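Local structure of tapirin (Caldicellulosiruptor kristjanssonii, 6N2B) at residues Gly299-Asn304 with Gly326-Gly331; Trp447-Tyr452 with Asn467-Ser472; Val477-Ala482 with Leu495-Pro500. The protein probably binds cellulose and so helps the cell adhere to it, through a calcium-holding C-terminal domain built largely as a beta-helix. All coordinates share one frame; numbering follows the deposited sequence.

Contact 1 of 3, residues Gly299-Asn304 with Gly326-Gly331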
loop_
_atom_site.group_PDB
_atom_site.type_symbol
_atom_site.label_atom_id
_atom_site.label_comp_id
_atom_site.label_asym_id
_atom_site.label_seq_id
_atom_site.Cartn_x
_atom_site.Cartn_y
_atom_site.Cartn_z
ATOM N N GLY A 299 6.169 10.783 -11.993
ATOM C CA GLY A 299 4.766 11.161 -11.986
ATOM C C GLY A 299 4.317 11.945 -10.768
ATOM O O GLY A 299 3.238 12.547 -10.803
ATOM N N GLY A 300 5.094 11.913 -9.681
ATOM C CA GLY A 300 4.871 12.792 -8.548
ATOM C C GLY A 300 4.013 12.203 -7.441
ATOM O O GLY A 300 3.839 10.989 -7.298
ATOM N N MET A 301 3.486 13.116 -6.622
ATOM C CA MET A 301 2.609 12.796 -5.500
ATOM C C MET A 301 1.586 13.912 -5.399
ATOM O O MET A 301 1.930 15.030 -5.013
ATOM C CB MET A 301 3.371 12.671 -4.188
ATOM C CG MET A 301 2.448 12.437 -3.001
ATOM S SD MET A 301 3.314 11.742 -1.580
ATOM C CE MET A 301 4.099 13.223 -0.925
ATOM N N GLU A 302 0.342 13.613 -5.741
ATOM C CA GLU A 302 -0.737 14.588 -5.721
ATOM C C GLU A 302 -1.558 14.349 -4.462
ATOM O O GLU A 302 -2.279 13.348 -4.356
ATOM C CB GLU A 302 -1.583 14.465 -6.983
ATOM C CG GLU A 302 -2.647 15.515 -7.145
ATOM C CD GLU A 302 -3.471 15.283 -8.391
ATOM O OE1 GLU A 302 -2.963 14.603 -9.318
ATOM O OE2 GLU A 302 -4.627 15.769 -8.438
ATOM N N LEU A 303 -1.435 15.263 -3.504
ATOM C CA LEU A 303 -2.123 15.150 -2.224
ATOM C C LEU A 303 -3.310 16.105 -2.246
ATOM O O LEU A 303 -3.260 17.219 -1.721
ATOM C CB LEU A 303 -1.166 15.451 -1.076
ATOM C CG LEU A 303 0.026 14.503 -1.050
ATOM C CD1 LEU A 303 1.010 14.856 0.065
ATOM C CD2 LEU A 303 -0.463 13.076 -0.902
ATOM N N ASN A 304 -4.386 15.665 -2.892
ATOM C CA ASN A 304 -5.629 16.408 -2.801
ATOM C C ASN A 304 -6.212 16.228 -1.422
ATOM O O ASN A 304 -5.844 15.324 -0.678
ATOM C CB ASN A 304 -6.637 15.965 -3.851
ATOM C CG ASN A 304 -6.321 16.527 -5.204
ATOM O OD1 ASN A 304 -6.530 17.719 -5.452
ATOM N ND2 ASN A 304 -5.780 15.685 -6.086
ATOM N N GLY A 326 -5.559 20.109 1.213
ATOM C CA GLY A 326 -4.699 19.086 1.776
ATOM C C GLY A 326 -3.633 19.662 2.690
ATOM O O GLY A 326 -3.148 20.773 2.499
ATOM N N ASN A 327 -3.266 18.871 3.699
ATOM C CA ASN A 327 -2.255 19.221 4.688
ATOM C C ASN A 327 -1.107 18.240 4.569
ATOM O O ASN A 327 -1.307 17.034 4.743
ATOM C CB ASN A 327 -2.809 19.150 6.106
ATOM C CG ASN A 327 -3.446 20.424 6.539
ATOM O OD1 ASN A 327 -2.875 21.170 7.332
ATOM N ND2 ASN A 327 -4.646 20.691 6.028
ATOM N N PHE A 328 0.093 18.750 4.320
ATOM C CA PHE A 328 1.256 17.894 4.150
ATOM C C PHE A 328 2.385 18.394 5.037
ATOM O O PHE A 328 2.806 19.546 4.899
ATOM C CB PHE A 328 1.687 17.865 2.689
ATOM C CG PHE A 328 2.897 17.038 2.448
ATOM C CD1 PHE A 328 3.084 15.856 3.141
ATOM C CD2 PHE A 328 3.858 17.444 1.532
ATOM C CE1 PHE A 328 4.210 15.095 2.926
ATOM C CE2 PHE A 328 4.983 16.683 1.305
ATOM C CZ PHE A 328 5.161 15.505 1.992
ATOM N N GLU A 329 2.889 17.533 5.926
ATOM C CA GLU A 329 3.989 17.870 6.828
ATOM C C GLU A 329 5.210 17.005 6.546
ATOM O O GLU A 329 5.094 15.781 6.440
ATOM C CB GLU A 329 3.597 17.682 8.289
ATOM C CG GLU A 329 2.289 18.307 8.705
ATOM C CD GLU A 329 2.167 18.359 10.218
ATOM O OE1 GLU A 329 2.891 17.584 10.902
ATOM O OE2 GLU A 329 1.368 19.186 10.716
ATOM N N ILE A 330 6.380 17.635 6.473
ATOM C CA ILE A 330 7.646 16.934 6.320
ATOM C C ILE A 330 8.373 16.957 7.657
ATOM O O ILE A 330 8.737 18.029 8.157
ATOM C CB ILE A 330 8.501 17.563 5.217
ATOM C CG1 ILE A 330 7.723 17.577 3.901
ATOM C CG2 ILE A 330 9.816 16.801 5.073
ATOM C CD1 ILE A 330 8.390 18.383 2.833
ATOM N N GLY A 331 8.610 15.771 8.226
ATOM C CA GLY A 331 9.116 15.694 9.585
ATOM C C GLY A 331 10.617 15.821 9.707
ATOM O O GLY A 331 11.114 16.300 10.732
#
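Met-301 and Leu-303, two positions apart on strand 300-303, both reach Phe-328 of strand 327-330. Met-301 runs out almost straight to its sulfur (chi1 176°, with CG trans to the backbone N) and then bends at the last torsion, which brings CE to 3.9 Å from Phe-328 CZ. The methyl meets the far end of the ring obliquely, and the two side chains lie nearly perpendicular. The next residue, Glu-302, points the other way; its side chain touches Gln-321 of the adjacent strand, with a long, weak ion pair to Lys-323.

The domain is a parallel beta-helix here, and the two strands are not sheet neighbours: strand 300-303 hydrogen-bonds with 275-278 and 319-322, whereas 327-330 pairs with 307-311 and 346-349. The contact therefore spans the apolar interior between two faces of the coil, where Val-320 and Tyr-309 also touch the Phe-328 side chain.

Leu-303 supplies the second methyl. Its CD1 lies 3.7 Å above the plane of the Phe-328 ring, displaced toward the rim, and approaches CG to 3.7 Å; CD1 stands 21° off the ring normal, a CH-pi contact over the face. At the end of the segment Asn-304 ND2 donates to Glu-302 OE2 at 2.6 Å, reaching the anti side of that oxygen from 34° outside the carboxylate plane, while Asn-304 OD1 accepts from Asn-324 ND2.

Contact 2 of 3, residues Trp447-Tyr452 with Asn467-Ser472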
loop_
_atom_site.group_PDB
_atom_site.type_symbol
_atom_site.label_atom_id
_atom_site.label_comp_id
_atom_site.label_asym_id
_atom_site.label_seq_id
_atom_site.Cartn_x
_atom_site.Cartn_y
_atom_site.Cartn_z
ATOM N N TRP A 447 -4.863 -23.782 13.036
ATOM C CA TRP A 447 -4.596 -24.506 11.803
ATOM C C TRP A 447 -4.356 -23.530 10.660
ATOM O O TRP A 447 -4.965 -22.457 10.589
ATOM C CB TRP A 447 -5.768 -25.414 11.445
ATOM C CG TRP A 447 -6.034 -26.507 12.413
ATOM C CD1 TRP A 447 -5.204 -26.964 13.411
ATOM C CD2 TRP A 447 -7.218 -27.301 12.480
ATOM N NE1 TRP A 447 -5.813 -27.996 14.094
ATOM C CE2 TRP A 447 -7.047 -28.221 13.544
ATOM C CE3 TRP A 447 -8.409 -27.328 11.741
ATOM C CZ2 TRP A 447 -8.022 -29.147 13.884
ATOM C CZ3 TRP A 447 -9.376 -28.247 12.081
ATOM C CH2 TRP A 447 -9.178 -29.146 13.145
ATOM N N GLU A 448 -3.473 -23.919 9.749
ATOM C CA GLU A 448 -3.118 -23.098 8.606
ATOM C C GLU A 448 -3.442 -23.863 7.331
ATOM O O GLU A 448 -3.196 -25.069 7.236
ATOM C CB GLU A 448 -1.630 -22.717 8.647
ATOM C CG GLU A 448 -1.186 -22.023 9.929
ATOM C CD GLU A 448 0.253 -21.491 9.849
ATOM O OE1 GLU A 448 0.871 -21.558 8.748
ATOM O OE2 GLU A 448 0.772 -21.007 10.895
ATOM N N ILE A 449 -4.029 -23.179 6.362
ATOM C CA ILE A 449 -4.308 -23.789 5.071
ATOM C C ILE A 449 -4.057 -22.730 4.024
ATOM O O ILE A 449 -4.385 -21.559 4.226
ATOM C CB ILE A 449 -5.747 -24.353 4.962
ATOM C CG1 ILE A 449 -6.034 -24.831 3.532
ATOM C CG2 ILE A 449 -6.793 -23.355 5.392
ATOM C CD1 ILE A 449 -7.172 -25.860 3.436
ATOM N N VAL A 450 -3.419 -23.125 2.932
ATOM C CA VAL A 450 -3.285 -22.269 1.761
ATOM C C VAL A 450 -4.198 -22.826 0.680
ATOM O O VAL A 450 -4.238 -24.044 0.457
ATOM C CB VAL A 450 -1.831 -22.182 1.273
ATOM C CG1 VAL A 450 -1.231 -23.570 1.144
ATOM C CG2 VAL A 450 -1.788 -21.444 -0.040
ATOM N N VAL A 451 -4.955 -21.943 0.037
ATOM C CA VAL A 451 -5.910 -22.331 -0.990
ATOM C C VAL A 451 -5.426 -21.787 -2.332
ATOM O O VAL A 451 -5.218 -20.579 -2.483
ATOM C CB VAL A 451 -7.320 -21.841 -0.632
ATOM C CG1 VAL A 451 -8.299 -22.092 -1.777
ATOM C CG2 VAL A 451 -7.777 -22.550 0.655
ATOM N N TYR A 452 -5.231 -22.675 -3.302
ATOM C CA TYR A 452 -4.810 -22.288 -4.642
ATOM C C TYR A 452 -6.012 -22.290 -5.576
ATOM O O TYR A 452 -6.772 -23.260 -5.611
ATOM C CB TYR A 452 -3.738 -23.227 -5.180
ATOM C CG TYR A 452 -2.476 -23.236 -4.359
ATOM C CD1 TYR A 452 -1.484 -22.288 -4.567
ATOM C CD2 TYR A 452 -2.272 -24.199 -3.361
ATOM C CE1 TYR A 452 -0.317 -22.302 -3.812
ATOM C CE2 TYR A 452 -1.104 -24.215 -2.598
ATOM C CZ TYR A 452 -0.133 -23.266 -2.835
ATOM O OH TYR A 452 1.025 -23.268 -2.096
ATOM N N ASN A 467 -13.514 -27.341 4.324
ATOM C CA ASN A 467 -14.139 -28.423 5.087
ATOM C C ASN A 467 -13.668 -29.793 4.637
ATOM O O ASN A 467 -13.562 -30.719 5.448
ATOM C CB ASN A 467 -15.661 -28.373 4.945
ATOM C CG ASN A 467 -16.299 -27.441 5.919
ATOM O OD1 ASN A 467 -16.336 -27.696 7.136
ATOM N ND2 ASN A 467 -16.846 -26.341 5.385
ATOM N N SER A 468 -13.454 -29.969 3.337
ATOM C CA SER A 468 -13.016 -31.273 2.870
ATOM C C SER A 468 -11.655 -31.639 3.458
ATOM O O SER A 468 -11.414 -32.802 3.807
ATOM C CB SER A 468 -12.962 -31.284 1.350
ATOM O OG SER A 468 -11.883 -30.465 0.909
ATOM N N LYS A 469 -10.750 -30.658 3.576
ATOM C CA LYS A 469 -9.401 -30.969 4.028
ATOM C C LYS A 469 -9.318 -31.064 5.541
ATOM O O LYS A 469 -8.538 -31.875 6.065
ATOM C CB LYS A 469 -8.395 -29.932 3.521
ATOM C CG LYS A 469 -8.276 -29.857 1.980
ATOM C CD LYS A 469 -7.877 -31.194 1.386
ATOM C CE LYS A 469 -7.411 -31.086 -0.040
ATOM N NZ LYS A 469 -6.172 -30.284 -0.256
ATOM N N LEU A 470 -10.135 -30.281 6.257
ATOM C CA LEU A 470 -10.007 -30.136 7.698
ATOM C C LEU A 470 -11.081 -30.848 8.495
ATOM O O LEU A 470 -10.963 -30.919 9.724
ATOM C CB LEU A 470 -10.030 -28.655 8.070
ATOM C CG LEU A 470 -8.986 -27.773 7.390
ATOM C CD1 LEU A 470 -8.947 -26.426 8.098
ATOM C CD2 LEU A 470 -7.606 -28.421 7.382
ATOM N N GLY A 471 -12.120 -31.368 7.838
ATOM C CA GLY A 471 -13.286 -31.886 8.525
ATOM C C GLY A 471 -14.077 -30.840 9.274
ATOM O O GLY A 471 -14.989 -31.194 10.023
ATOM N N SER A 472 -13.736 -29.565 9.114
ATOM C CA SER A 472 -14.471 -28.442 9.689
ATOM C C SER A 472 -13.902 -27.173 9.074
ATOM O O SER A 472 -13.071 -27.224 8.157
ATOM C CB SER A 472 -14.375 -28.416 11.217
ATOM O OG SER A 472 -13.033 -28.226 11.654
#
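Trp-447 and Leu-470 lie alongside each other, running opposite ways, where the C-terminal end of helix 459-470 packs against the start of strand 448-453. The helix packs on one face of the strand: Trp-447 and Ile-449 face this helix, whereas Glu-448, Val-450 and Tyr-452 point to the other side of the strand and touch helix 536-546.

From CB, the Trp-447 side chain turns at chi1 -64°, with CG beside the backbone N, and carries the six-membered half of the indole toward the helix end. CE3 is the first ring atom to touch, 3.8 Å from Leu-470 CD1, which comes in obliquely. One atom farther round, CZ3 is near the base of the same leucine, 4.1 Å from Leu-470 CB and 3.9 Å from Leu-470 O. That carbonyl accepts a hydrogen bond from Lys-442 NZ, and since Lys-442 also makes a cation-pi contact with the indole, one lysine joins helix end and ring.

Deeper along the strand, Ile-449 CD1 approaches Lys-469 CB at 4.3 Å. Lys-469 itself curls on to hydrogen-bond Ser-438 through NZ, with weak, long ion pairs to the calcium ligands Asp-429 and Glu-465; its charge may thus temper the negative charge around the metal.

Gly-471, with positive phi, takes the chain out of the helix and leads to Ser-472, whose OG sits near the indole plane at the ring edge, 3.7 Å from Trp-447 CZ3.

Contact 3 of 3, residues Val477-Ala482 with Leu495-Pro500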
loop_
_atom_site.group_PDB
_atom_site.type_symbol
_atom_site.label_atom_id
_atom_site.label_comp_id
_atom_site.label_asym_id
_atom_site.label_seq_id
_atom_site.Cartn_x
_atom_site.Cartn_y
_atom_site.Cartn_z
ATOM N N VAL A 477 -9.152 -20.139 11.699
ATOM C CA VAL A 477 -8.187 -20.724 10.766
ATOM C C VAL A 477 -7.381 -19.627 10.076
ATOM O O VAL A 477 -7.911 -18.581 9.691
ATOM C CB VAL A 477 -8.872 -21.658 9.746
ATOM C CG1 VAL A 477 -9.829 -20.911 8.839
ATOM C CG2 VAL A 477 -7.824 -22.370 8.916
ATOM N N ARG A 478 -6.072 -19.838 9.984
ATOM C CA ARG A 478 -5.192 -18.948 9.243
ATOM C C ARG A 478 -5.290 -19.304 7.768
ATOM O O ARG A 478 -5.044 -20.456 7.383
ATOM C CB ARG A 478 -3.754 -19.075 9.736
ATOM C CG ARG A 478 -3.567 -18.703 11.189
ATOM C CD ARG A 478 -3.354 -17.213 11.292
ATOM N NE ARG A 478 -3.647 -16.701 12.626
ATOM C CZ ARG A 478 -2.776 -16.690 13.626
ATOM N NH1 ARG A 478 -1.551 -17.164 13.456
ATOM N NH2 ARG A 478 -3.146 -16.212 14.799
ATOM N N LEU A 479 -5.638 -18.315 6.950
ATOM C CA LEU A 479 -5.949 -18.513 5.544
ATOM C C LEU A 479 -4.925 -17.800 4.667
ATOM O O LEU A 479 -4.690 -16.598 4.826
ATOM C CB LEU A 479 -7.349 -17.987 5.255
ATOM C CG LEU A 479 -8.358 -18.803 4.477
ATOM C CD1 LEU A 479 -9.372 -17.845 3.873
ATOM C CD2 LEU A 479 -7.671 -19.628 3.414
ATOM N N TYR A 480 -4.322 -18.539 3.749
ATOM C CA TYR A 480 -3.407 -17.996 2.748
ATOM C C TYR A 480 -4.025 -18.266 1.377
ATOM O O TYR A 480 -4.131 -19.424 0.952
ATOM C CB TYR A 480 -2.020 -18.624 2.889
ATOM C CG TYR A 480 -1.479 -18.365 4.245
ATOM C CD1 TYR A 480 -1.841 -19.169 5.317
ATOM C CD2 TYR A 480 -0.652 -17.258 4.485
ATOM C CE1 TYR A 480 -1.378 -18.898 6.590
ATOM C CE2 TYR A 480 -0.182 -16.983 5.748
ATOM C CZ TYR A 480 -0.548 -17.801 6.796
ATOM O OH TYR A 480 -0.082 -17.529 8.060
ATOM N N LEU A 481 -4.484 -17.209 0.712
ATOM C CA LEU A 481 -5.159 -17.332 -0.569
ATOM C C LEU A 481 -4.165 -17.012 -1.667
ATOM O O LEU A 481 -3.543 -15.944 -1.645
ATOM C CB LEU A 481 -6.358 -16.381 -0.669
ATOM C CG LEU A 481 -7.365 -16.288 0.481
ATOM C CD1 LEU A 481 -8.353 -15.144 0.287
ATOM C CD2 LEU A 481 -8.106 -17.595 0.631
ATOM N N ALA A 482 -4.035 -17.918 -2.636
ATOM C CA ALA A 482 -3.181 -17.688 -3.796
ATOM C C ALA A 482 -4.002 -17.911 -5.059
ATOM O O ALA A 482 -4.501 -19.017 -5.294
ATOM C CB ALA A 482 -1.938 -18.582 -3.757
ATOM N N LEU A 495 -19.271 -17.334 5.363
ATOM C CA LEU A 495 -17.944 -17.757 5.825
ATOM C C LEU A 495 -17.839 -17.587 7.339
ATOM O O LEU A 495 -18.341 -16.600 7.890
ATOM C CB LEU A 495 -16.844 -16.944 5.152
ATOM C CG LEU A 495 -16.826 -16.937 3.625
ATOM C CD1 LEU A 495 -15.849 -15.910 3.117
ATOM C CD2 LEU A 495 -16.444 -18.298 3.099
ATOM N N PRO A 496 -17.214 -18.526 8.057
ATOM C CA PRO A 496 -17.074 -18.355 9.507
ATOM C C PRO A 496 -16.100 -17.257 9.874
ATOM O O PRO A 496 -15.986 -16.914 11.059
ATOM C CB PRO A 496 -16.576 -19.732 9.982
ATOM C CG PRO A 496 -16.765 -20.633 8.855
ATOM C CD PRO A 496 -16.654 -19.808 7.616
ATOM N N LEU A 497 -15.385 -16.719 8.888
ATOM C CA LEU A 497 -14.507 -15.576 9.069
ATOM C C LEU A 497 -15.278 -14.269 9.203
ATOM O O LEU A 497 -14.678 -13.253 9.581
ATOM C CB LEU A 497 -13.528 -15.488 7.889
ATOM C CG LEU A 497 -12.867 -16.808 7.486
ATOM C CD1 LEU A 497 -12.132 -16.702 6.136
ATOM C CD2 LEU A 497 -11.917 -17.246 8.596
ATOM N N TYR A 498 -16.580 -14.272 8.896
ATOM C CA TYR A 498 -17.393 -13.071 8.995
ATOM C C TYR A 498 -17.701 -12.776 10.453
ATOM O O TYR A 498 -18.150 -13.655 11.192
ATOM C CB TYR A 498 -18.690 -13.221 8.204
ATOM C CG TYR A 498 -19.623 -12.056 8.395
ATOM C CD1 TYR A 498 -19.412 -10.851 7.721
ATOM C CD2 TYR A 498 -20.701 -12.143 9.266
ATOM C CE1 TYR A 498 -20.262 -9.768 7.900
ATOM C CE2 TYR A 498 -21.553 -11.067 9.457
ATOM C CZ TYR A 498 -21.330 -9.878 8.775
ATOM O OH TYR A 498 -22.182 -8.808 8.971
ATOM N N ASN A 499 -17.437 -11.539 10.865
ATOM C CA ASN A 499 -17.718 -11.058 12.208
ATOM C C ASN A 499 -18.973 -10.203 12.117
ATOM O O ASN A 499 -18.950 -9.155 11.446
ATOM C CB ASN A 499 -16.532 -10.240 12.732
ATOM C CG ASN A 499 -16.700 -9.749 14.178
ATOM O OD1 ASN A 499 -17.802 -9.696 14.720
ATOM N ND2 ASN A 499 -15.580 -9.359 14.795
ATOM N N PRO A 500 -20.091 -10.612 12.725
ATOM C CA PRO A 500 -21.314 -9.811 12.595
ATOM C C PRO A 500 -21.243 -8.513 13.374
ATOM O O PRO A 500 -21.921 -7.545 13.008
ATOM C CB PRO A 500 -22.413 -10.743 13.135
ATOM C CG PRO A 500 -21.714 -11.990 13.639
ATOM C CD PRO A 500 -20.253 -11.715 13.687
#
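Leu-497 uses both branches of its forked end, CD1 on strand 478-483 and CD2 on the residue before it. CD1 approaches Leu-479 CD1 at 3.7 Å, methyl to methyl, and the two leucine side chains are set nearly perpendicular. CD2 lies 4.2 Å from Val-477 CG1. All three residues are buried, and no hydrogen bond passes between the segments, so the contact is wholly apolar.

The fork is presented by a type I beta turn, Leu-495 to Tyr-498, closed by a bond from Tyr-498 N to Leu-495 O of 3.1 Å. Leu-497 holds the third position of this turn, after Pro-496, and its chi1 of -46° places CG beside the backbone N, directing the branches toward Leu-479 and Val-477. Backbone separation remains wide, with 8.3 Å between Val-477 CA and Leu-497 CA, and side chains alone bridge it.

Strand 478-483 belongs to the parallel strands at the calcium-bearing end of the domain, where it runs between 448-453 and 510-513. The turn lies outside that array and leads into the short strand 498-499, which pairs antiparallel with 504-508.

Around this first shell, Leu-462 of helix 459-470 and Ile-507 press on Leu-479, Leu-505 lies against Leu-497, and Ile-449 against Val-477. The turn also leans on the helix through Leu-495, which touches Asp-459 and Ile-463. On the other side of the strand Tyr-480 OH is hydrogen-bonded to Lys-532 O.

How the contacts relate
The three contacts come in numerical order along the chain without overlap. Contact 1 lies in the coils of the beta-helix; contacts 2 and 3 lie on the other side of the chain's centre, with centres 44 and 35 Å from that of contact 1 and no touch to it. Contacts 2 and 3 are only 11 Å apart between centres and adjoin directly, because strands 448-453 and 478-483 are parallel neighbours: Val-451 N is 2.8 Å from Tyr-480 O, a probable hydrogen bond. Helix 459-470, between these strands in sequence, packs on both. The domain thus combines the repeating coils of a beta-helix with a calcium-bearing region at one end, joined to it through parallel strands.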